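Local structure of acetylated cis-Golgi protein, involved in ER-to-Golgi transport (Saccharomyces cerevisiae, 6G8Y) at residues L16-V21 against S53-R58; F32-G37 against W77-G82. The protein belongs to the GRASP family of Golgi proteins and, through its PDZ domain, probably helps tether Golgi membranes in ER-to-Golgi transport. All blocks are in the same frame, centred on the assembly; numbering follows the deposited sequence.

Contact 1: residues L16-V21 against S53-R58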
ATOM      1  N   LEU A  16       2.667   2.070  10.967  1.00 13.70           N
ATOM      2  CA  LEU A  16       2.519   2.958   9.825  1.00 12.77           C
ATOM      3  C   LEU A  16       2.050   2.176   8.613  1.00 12.60           C
ATOM      4  O   LEU A  16       2.560   1.077   8.356  1.00 13.73           O
ATOM      5  CB  LEU A  16       3.844   3.610   9.505  1.00 13.51           C
ATOM      6  CG  LEU A  16       4.415   4.472  10.622  1.00 16.19           C
ATOM      7  CD1 LEU A  16       5.695   5.124  10.150  1.00 16.15           C
ATOM      8  CD2 LEU A  16       3.431   5.496  11.168  1.00 22.02           C
ATOM      9  N   ARG A  17       1.095   2.746   7.871  1.00 12.15           N
ATOM     10  CA  ARG A  17       0.630   2.183   6.596  1.00 12.92           C
ATOM     11  C   ARG A  17       0.624   3.263   5.514  1.00 13.11           C
ATOM     12  O   ARG A  17       0.710   4.433   5.803  1.00 14.17           O
ATOM     13  CB  ARG A  17      -0.766   1.568   6.757  1.00 13.87           C
ATOM     14  CG  ARG A  17      -0.802   0.327   7.676  1.00 15.44           C
ATOM     15  CD  ARG A  17       0.027  -0.838   7.167  1.00 15.57           C
ATOM     16  NE  ARG A  17      -0.098  -2.009   8.040  1.00 17.52           N
ATOM     17  CZ  ARG A  17       0.653  -2.257   9.111  1.00 19.26           C
ATOM     18  NH1 ARG A  17       1.651  -1.459   9.488  1.00 22.29           N
ATOM     19  NH2 ARG A  17       0.415  -3.361   9.818  1.00 19.72           N
ATOM     20  N   ILE A  18       0.572   2.852   4.262  1.00 12.72           N
ATOM     21  CA  ILE A  18       0.486   3.752   3.129  1.00 12.62           C
ATOM     22  C   ILE A  18      -0.943   3.673   2.602  1.00 12.11           C
ATOM     23  O   ILE A  18      -1.536   2.576   2.509  1.00 14.25           O
ATOM     24  CB  ILE A  18       1.513   3.371   2.051  1.00 13.67           C
ATOM     25  CG1 ILE A  18       2.902   3.242   2.696  1.00 16.22           C
ATOM     26  CG2 ILE A  18       1.515   4.405   0.919  1.00 14.68           C
ATOM     27  CD1 ILE A  18       4.006   2.711   1.818  1.00 16.09           C
ATOM     28  N   VAL A  19      -1.515   4.832   2.294  1.00 12.22           N
ATOM     29  CA  VAL A  19      -2.874   4.913   1.745  1.00 13.23           C
ATOM     30  C   VAL A  19      -2.898   5.686   0.431  1.00 12.42           C
ATOM     31  O   VAL A  19      -1.964   6.442   0.160  1.00 13.29           O
ATOM     32  CB  VAL A  19      -3.849   5.559   2.756  1.00 14.24           C
ATOM     33  CG1 VAL A  19      -3.898   4.694   4.020  1.00 16.75           C
ATOM     34  CG2 VAL A  19      -3.458   7.001   3.080  1.00 15.48           C
ATOM     35  N   TRP A  20      -3.964   5.504  -0.351  1.00 13.59           N
ATOM     36  CA  TRP A  20      -4.231   6.244  -1.585  1.00 14.93           C
ATOM     37  C   TRP A  20      -5.315   7.261  -1.281  1.00 15.79           C
ATOM     38  O   TRP A  20      -6.406   6.870  -0.870  1.00 18.26           O
ATOM     39  CB  TRP A  20      -4.746   5.278  -2.667  1.00 16.70           C
ATOM     40  CG  TRP A  20      -5.092   5.927  -3.950  1.00 18.06           C
ATOM     41  CD1 TRP A  20      -6.275   6.498  -4.277  1.00 21.69           C
ATOM     42  CD2 TRP A  20      -4.243   6.064  -5.085  1.00 17.49           C
ATOM     43  NE1 TRP A  20      -6.220   6.986  -5.548  1.00 23.69           N
ATOM     44  CE2 TRP A  20      -4.977   6.760  -6.067  1.00 21.44           C
ATOM     45  CE3 TRP A  20      -2.926   5.714  -5.352  1.00 20.45           C
ATOM     46  CZ2 TRP A  20      -4.445   7.069  -7.306  1.00 23.20           C
ATOM     47  CZ3 TRP A  20      -2.395   6.020  -6.583  1.00 22.06           C
ATOM     48  CH2 TRP A  20      -3.150   6.701  -7.540  1.00 22.76           C
ATOM     49  N   VAL A  21      -5.064   8.536  -1.519  1.00 17.11           N
ATOM     50  CA  VAL A  21      -6.034   9.588  -1.199  1.00 20.74           C
ATOM     51  C   VAL A  21      -6.360  10.307  -2.482  1.00 25.15           C
ATOM     52  O   VAL A  21      -5.477  10.686  -3.228  1.00 19.75           O
ATOM     53  CB  VAL A  21      -5.501  10.574  -0.137  1.00 23.77           C
ATOM     54  CG1 VAL A  21      -5.178   9.876   1.164  1.00 25.55           C
ATOM     55  CG2 VAL A  21      -4.264  11.333  -0.613  1.00 25.78           C
ATOM     56  N   SER A  53       4.710  -1.962  13.436  1.00 14.38           N
ATOM     57  CA  SER A  53       5.300  -2.103  12.132  1.00 13.89           C
ATOM     58  C   SER A  53       5.408  -0.798  11.353  1.00 13.63           C
ATOM     59  O   SER A  53       4.695   0.178  11.590  1.00 15.17           O
ATOM     60  CB  SER A  53       4.555  -3.161  11.348  1.00 17.08           C
ATOM     61  OG  SER A  53       3.168  -2.952  11.388  1.00 19.36           O
ATOM     62  N   TYR A  54       6.367  -0.780  10.444  1.00 12.59           N
ATOM     63  CA  TYR A  54       6.540   0.345   9.527  1.00 12.98           C
ATOM     64  C   TYR A  54       7.129  -0.173   8.211  1.00 12.35           C
ATOM     65  O   TYR A  54       7.720  -1.247   8.176  1.00 12.92           O
ATOM     66  CB  TYR A  54       7.431   1.442  10.129  1.00 13.59           C
ATOM     67  CG  TYR A  54       8.749   0.978  10.658  1.00 13.33           C
ATOM     68  CD1 TYR A  54       8.894   0.575  11.981  1.00 12.80           C
ATOM     69  CD2 TYR A  54       9.901   0.943   9.830  1.00 13.46           C
ATOM     70  CE1 TYR A  54      10.112   0.104  12.470  1.00 14.71           C
ATOM     71  CE2 TYR A  54      11.129   0.479  10.328  1.00 14.82           C
ATOM     72  CZ  TYR A  54      11.242   0.067  11.660  1.00 14.62           C
ATOM     73  OH  TYR A  54      12.447  -0.428  12.161  1.00 16.48           O
ATOM     74  N   PRO A  55       6.972   0.582   7.123  1.00 12.53           N
ATOM     75  CA  PRO A  55       7.493   0.107   5.863  1.00 12.60           C
ATOM     76  C   PRO A  55       8.998  -0.100   5.811  1.00 12.14           C
ATOM     77  O   PRO A  55       9.771   0.599   6.465  1.00 13.14           O
ATOM     78  CB  PRO A  55       7.078   1.206   4.891  1.00 13.88           C
ATOM     79  CG  PRO A  55       5.878   1.793   5.487  1.00 14.31           C
ATOM     80  CD  PRO A  55       6.135   1.777   6.943  1.00 13.66           C
ATOM     81  N   ASP A  56       9.414  -1.069   4.984  1.00 11.99           N
ATOM     82  CA  ASP A  56      10.823  -1.255   4.604  1.00 11.17           C
ATOM     83  C   ASP A  56      11.121  -0.237   3.528  1.00 10.68           C
ATOM     84  O   ASP A  56      11.020  -0.537   2.333  1.00 10.70           O
ATOM     85  CB  ASP A  56      11.060  -2.707   4.178  1.00 11.39           C
ATOM     86  CG  ASP A  56      12.504  -3.029   3.790  1.00 11.92           C
ATOM     87  OD1 ASP A  56      13.362  -2.115   3.688  1.00 12.69           O
ATOM     88  OD2 ASP A  56      12.764  -4.247   3.569  1.00 13.44           O
ATOM     89  N   TYR A  57      11.454   0.984   3.967  1.00 11.35           N
ATOM     90  CA  TYR A  57      11.603   2.090   3.038  1.00 10.50           C
ATOM     91  C   TYR A  57      12.735   1.903   2.023  1.00 10.99           C
ATOM     92  O   TYR A  57      12.609   2.378   0.910  1.00 10.76           O
ATOM     93  CB  TYR A  57      11.830   3.404   3.775  1.00 11.29           C
ATOM     94  CG  TYR A  57      10.621   3.840   4.556  1.00 12.13           C
ATOM     95  CD1 TYR A  57       9.464   4.258   3.922  1.00 14.17           C
ATOM     96  CD2 TYR A  57      10.650   3.837   5.955  1.00 13.40           C
ATOM     97  CE1 TYR A  57       8.375   4.725   4.642  1.00 14.42           C
ATOM     98  CE2 TYR A  57       9.588   4.270   6.679  1.00 14.41           C
ATOM     99  CZ  TYR A  57       8.441   4.695   6.037  1.00 14.42           C
ATOM    100  OH  TYR A  57       7.391   5.152   6.830  1.00 20.24           O
ATOM    101  N   ARG A  58      13.850   1.276   2.401  1.00 11.00           N
ATOM    102  CA  ARG A  58      14.915   1.043   1.408  1.00 11.89           C
ATOM    103  C   ARG A  58      14.376   0.165   0.270  1.00 11.99           C
ATOM    104  O   ARG A  58      14.635   0.437  -0.906  1.00 12.23           O
ATOM    105  CB  ARG A  58      16.154   0.385   2.022  1.00 14.82           C
ATOM    106  CG  ARG A  58      17.340   0.266   1.050  1.00 18.98           C
ATOM    107  CD  ARG A  58      18.175  -1.004   1.272  1.00 24.42           C
ATOM    108  NE  ARG A  58      17.359  -2.203   1.041  1.00 29.37           N
ATOM    109  CZ  ARG A  58      17.045  -2.718  -0.152  1.00 29.00           C
ATOM    110  NH1 ARG A  58      17.494  -2.189  -1.306  1.00 31.58           N
ATOM    111  NH2 ARG A  58      16.256  -3.783  -0.193  1.00 22.25           N
TER
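R17 leaves the backbone with CG anti to the carbonyl carbon (chi1 -66°), then bends at chi2 (-62°), so that a side chain starting away from S53-R58 brings its guanidinium back to S53. S53 meets it with OG in the crowded position between backbone N and carbonyl carbon (chi1 49°). In this PDZ domain the contact ties the segment leading into strand 19-20 to strand 53-55 and the start of helix 57-66. R17 NH1 donates to S53 OG at 2.9 Å, with the oxygen close to the guanidinium plane, and also to L16 O at 2.9 Å, from above the carbonyl plane. A longer, weak bond joins NH2 to the same OG. Arginine suits the place because NE adds a third oxygen, L10 O; S53 OG itself reaches P14 O weakly. An alanine here would remove the bonds to S53 OG, L16 O and L10 O, and would probably let residues 16-18 sit less firmly against strand 53-55. Beside this, L16 N donates to S53 O at 2.8 Å, in the carbonyl plane. The proline ring offers CD to CB of L16 at 3.9 Å and CG to I18 CD1, while P55 CB lies over one face of the Y57 ring. Branched L16 spreads further, its CD1 touching Y54 CB and lying 3.7 Å from Y57 OH.

Contact 2: residues F32-G37 against W77-G82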
ATOM      1  N   PHE A  32     -11.624   4.610   2.259  1.00 35.14           N
ATOM      2  CA  PHE A  32     -10.373   4.311   2.980  1.00 31.97           C
ATOM      3  C   PHE A  32      -9.570   3.269   2.223  1.00 23.63           C
ATOM      4  O   PHE A  32      -9.723   2.068   2.417  1.00 19.98           O
ATOM      5  CB  PHE A  32     -10.714   3.881   4.395  1.00 36.56           C
ATOM      6  CG  PHE A  32     -11.557   4.887   5.106  1.00 42.20           C
ATOM      7  CD1 PHE A  32     -10.999   6.083   5.531  1.00 41.63           C
ATOM      8  CD2 PHE A  32     -12.929   4.680   5.275  1.00 46.58           C
ATOM      9  CE1 PHE A  32     -11.782   7.045   6.154  1.00 52.63           C
ATOM     10  CE2 PHE A  32     -13.715   5.632   5.906  1.00 46.24           C
ATOM     11  CZ  PHE A  32     -13.142   6.816   6.344  1.00 46.91           C
ATOM     12  N   ASP A  33      -8.731   3.764   1.327  1.00 19.02           N
ATOM     13  CA  ASP A  33      -8.054   2.954   0.323  1.00 18.92           C
ATOM     14  C   ASP A  33      -6.626   2.702   0.807  1.00 17.96           C
ATOM     15  O   ASP A  33      -5.764   3.574   0.710  1.00 17.94           O
ATOM     16  CB  ASP A  33      -8.040   3.682  -1.017  1.00 19.17           C
ATOM     17  CG  ASP A  33      -9.404   3.709  -1.707  1.00 22.19           C
ATOM     18  OD1 ASP A  33     -10.232   2.818  -1.466  1.00 26.69           O
ATOM     19  OD2 ASP A  33      -9.625   4.625  -2.538  1.00 25.47           O
ATOM     20  N   TYR A  34      -6.382   1.505   1.328  1.00 15.69           N
ATOM     21  CA  TYR A  34      -5.047   1.139   1.801  1.00 14.94           C
ATOM     22  C   TYR A  34      -4.231   0.615   0.628  1.00 13.69           C
ATOM     23  O   TYR A  34      -4.744  -0.125  -0.211  1.00 15.19           O
ATOM     24  CB  TYR A  34      -5.133   0.022   2.836  1.00 17.77           C
ATOM     25  CG  TYR A  34      -5.525   0.493   4.192  1.00 21.41           C
ATOM     26  CD1 TYR A  34      -4.574   1.080   5.030  1.00 22.73           C
ATOM     27  CD2 TYR A  34      -6.817   0.321   4.665  1.00 27.47           C
ATOM     28  CE1 TYR A  34      -4.896   1.493   6.300  1.00 30.38           C
ATOM     29  CE2 TYR A  34      -7.160   0.747   5.947  1.00 33.75           C
ATOM     30  CZ  TYR A  34      -6.186   1.326   6.757  1.00 37.59           C
ATOM     31  OH  TYR A  34      -6.484   1.745   8.027  1.00 37.65           O
ATOM     32  N   ILE A  35      -2.952   0.997   0.582  1.00 13.53           N
ATOM     33  CA  ILE A  35      -2.013   0.346  -0.321  1.00 13.25           C
ATOM     34  C   ILE A  35      -1.611  -0.980   0.290  1.00 13.57           C
ATOM     35  O   ILE A  35      -1.020  -1.023   1.365  1.00 16.05           O
ATOM     36  CB  ILE A  35      -0.729   1.166  -0.541  1.00 15.45           C
ATOM     37  CG1 ILE A  35      -1.033   2.571  -1.019  1.00 19.61           C
ATOM     38  CG2 ILE A  35       0.184   0.454  -1.518  1.00 15.42           C
ATOM     39  CD1 ILE A  35      -2.050   2.616  -2.100  1.00 18.76           C
ATOM     40  N   VAL A  36      -1.929  -2.054  -0.420  1.00 12.96           N
ATOM     41  CA  VAL A  36      -1.569  -3.403   0.019  1.00 13.93           C
ATOM     42  C   VAL A  36      -0.444  -4.036  -0.799  1.00 13.31           C
ATOM     43  O   VAL A  36       0.156  -5.027  -0.380  1.00 15.52           O
ATOM     44  CB  VAL A  36      -2.822  -4.312   0.101  1.00 15.94           C
ATOM     45  CG1 VAL A  36      -3.760  -3.776   1.175  1.00 17.65           C
ATOM     46  CG2 VAL A  36      -3.541  -4.449  -1.225  1.00 16.19           C
ATOM     47  N   GLY A  37      -0.134  -3.464  -1.958  1.00 11.25           N
ATOM     48  CA  GLY A  37       0.942  -3.983  -2.758  1.00 12.35           C
ATOM     49  C   GLY A  37       1.464  -2.956  -3.739  1.00 11.90           C
ATOM     50  O   GLY A  37       0.797  -1.965  -4.049  1.00 11.50           O
ATOM     51  N   TRP A  77      -6.619  -1.990  -1.446  1.00 15.37           N
ATOM     52  CA  TRP A  77      -7.742  -2.625  -0.736  0.57 18.37           C
ATOM     53  C   TRP A  77      -8.620  -1.499  -0.218  1.00 18.41           C
ATOM     54  O   TRP A  77      -8.152  -0.686   0.579  1.00 16.55           O
ATOM     55  CB  TRP A  77      -7.208  -3.435   0.450  0.57 20.70           C
ATOM     56  CG  TRP A  77      -8.264  -3.965   1.425  0.57 24.16           C
ATOM     57  CD1 TRP A  77      -8.500  -3.523   2.696  0.57 23.47           C
ATOM     58  CD2 TRP A  77      -9.190  -5.033   1.193  0.57 24.87           C
ATOM     59  NE1 TRP A  77      -9.505  -4.256   3.278  0.57 25.06           N
ATOM     60  CE2 TRP A  77      -9.955  -5.183   2.377  0.57 26.03           C
ATOM     61  CE3 TRP A  77      -9.449  -5.883   0.106  0.57 25.35           C
ATOM     62  CZ2 TRP A  77     -10.965  -6.145   2.504  0.57 27.66           C
ATOM     63  CZ3 TRP A  77     -10.462  -6.841   0.234  0.57 28.46           C
ATOM     64  CH2 TRP A  77     -11.203  -6.959   1.428  0.57 29.42           C
ATOM     65  N   SER A  78      -9.872  -1.452  -0.639  1.00 20.18           N
ATOM     66  CA  SER A  78     -10.811  -0.460  -0.095  1.00 24.82           C
ATOM     67  C   SER A  78     -11.428  -1.034   1.176  1.00 26.59           C
ATOM     68  O   SER A  78     -12.100  -2.072   1.109  1.00 29.52           O
ATOM     69  CB  SER A  78     -11.903  -0.154  -1.118  1.00 31.05           C
ATOM     70  OG  SER A  78     -12.806   0.805  -0.592  1.00 37.79           O
ATOM     71  N   ALA A  79     -11.208  -0.364   2.313  1.00 25.94           N
ATOM     72  CA  ALA A  79     -11.590  -0.887   3.633  1.00 31.88           C
ATOM     73  C   ALA A  79     -13.082  -1.125   3.781  1.00 38.23           C
ATOM     74  O   ALA A  79     -13.492  -2.178   4.289  1.00 46.48           O
ATOM     75  CB  ALA A  79     -11.098   0.028   4.740  1.00 31.47           C
ATOM     76  N   LYS A  80     -13.879  -0.165   3.314  1.00 38.87           N
ATOM     77  CA  LYS A  80     -15.338  -0.219   3.452  1.00 44.33           C
ATOM     78  C   LYS A  80     -15.986  -1.108   2.404  1.00 49.19           C
ATOM     79  O   LYS A  80     -16.840  -1.937   2.734  1.00 53.19           O
ATOM     80  CB  LYS A  80     -15.946   1.183   3.394  1.00 46.31           C
ATOM     81  CG  LYS A  80     -15.666   2.010   4.638  1.00 48.41           C
ATOM     82  CD  LYS A  80     -16.638   1.665   5.758  1.00 52.14           C
ATOM     83  CE  LYS A  80     -15.948   1.650   7.114  1.00 54.53           C
ATOM     84  NZ  LYS A  80     -16.915   1.608   8.245  1.00 56.14           N
ATOM     85  N   GLY A  81     -15.595  -0.934   1.146  1.00 44.93           N
ATOM     86  CA  GLY A  81     -16.108  -1.771   0.067  1.00 42.22           C
ATOM     87  C   GLY A  81     -15.651  -3.223   0.104  1.00 39.60           C
ATOM     88  O   GLY A  81     -16.323  -4.100  -0.434  1.00 39.83           O
ATOM     89  N   GLY A  82     -14.507  -3.479   0.729  1.00 32.50           N
ATOM     90  CA  GLY A  82     -13.918  -4.803   0.786  1.00 33.16           C
ATOM     91  C   GLY A  82     -13.478  -5.350  -0.559  1.00 31.61           C
ATOM     92  O   GLY A  82     -13.541  -6.559  -0.781  1.00 33.97           O
TER
HETATM   93  O   HOH W   1     -13.564   2.220   1.602  1.00 29.25           O
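Backbone bonds join F32-G37 to W77-G82 as antiparallel neighbours in the PDZ sheet, at the end where strand 71-78 turns over toward strand 83-90. Y34 and W77 form a hydrogen-bonded pair: W77 N donates to Y34 O at 2.9 Å, nearly along the C=O axis, and Y34 N returns a bond to W77 O at 2.9 Å. D33 and S78 make the adjoining non-hydrogen-bonded pair. Beyond them A79 N reaches F32 O at 2.9 Å, almost straight (169°), carrying the pairing one residue past the strand. At the other end V36 and G37 both face N75 in a classic beta bulge. Among polar side chains, D33 finds its main partner in R85, a salt bridge through OD2. A water accepts from F32 N and K80 N and hydrogen-bonds S78 OG at 2.7 Å; serine's small hydroxyl, anti to the backbone N (chi1 -180°), suits this junction of strand and turn. In the apolar contacts, the small A79 side chain lets CB approach F32 CB at 3.9 Å and the edge of the Y34 ring, while V36 CG1 presses on W77 CB at 3.5 Å. The K80 chain runs beside F32, with CG at the edge of its ring. W77, in the conformer described, has CG anti to the backbone N (chi1 170°), which sets G82 CA 3.5 Å above the indole plane, offset toward the rim.

How the contacts relate
The two contacts, with centres about 13 Å apart, meet along one seam of the sheet: strand 19-20, from contact 1, pairs antiparallel with strand 33-38, from contact 2. A probable hydrogen bond joins W20 N to D33 O at 2.8 Å. A second probable one joins I35 N to I18 O at 2.9 Å, and V19 CG1 packs on Y34 CD1 at 3.8 Å. Around D33-I35, strand 33-38 bonds to 19-20 on one side and 71-78 on the other; it also pairs with 41-47. Contact 1 continues to strand 53-55 and helix 57-66. An ethanediol molecule, probably from the crystallisation liquor, lies by the Y34 side chain, nearest atoms about 3 Å apart, and need not mark a functional pocket.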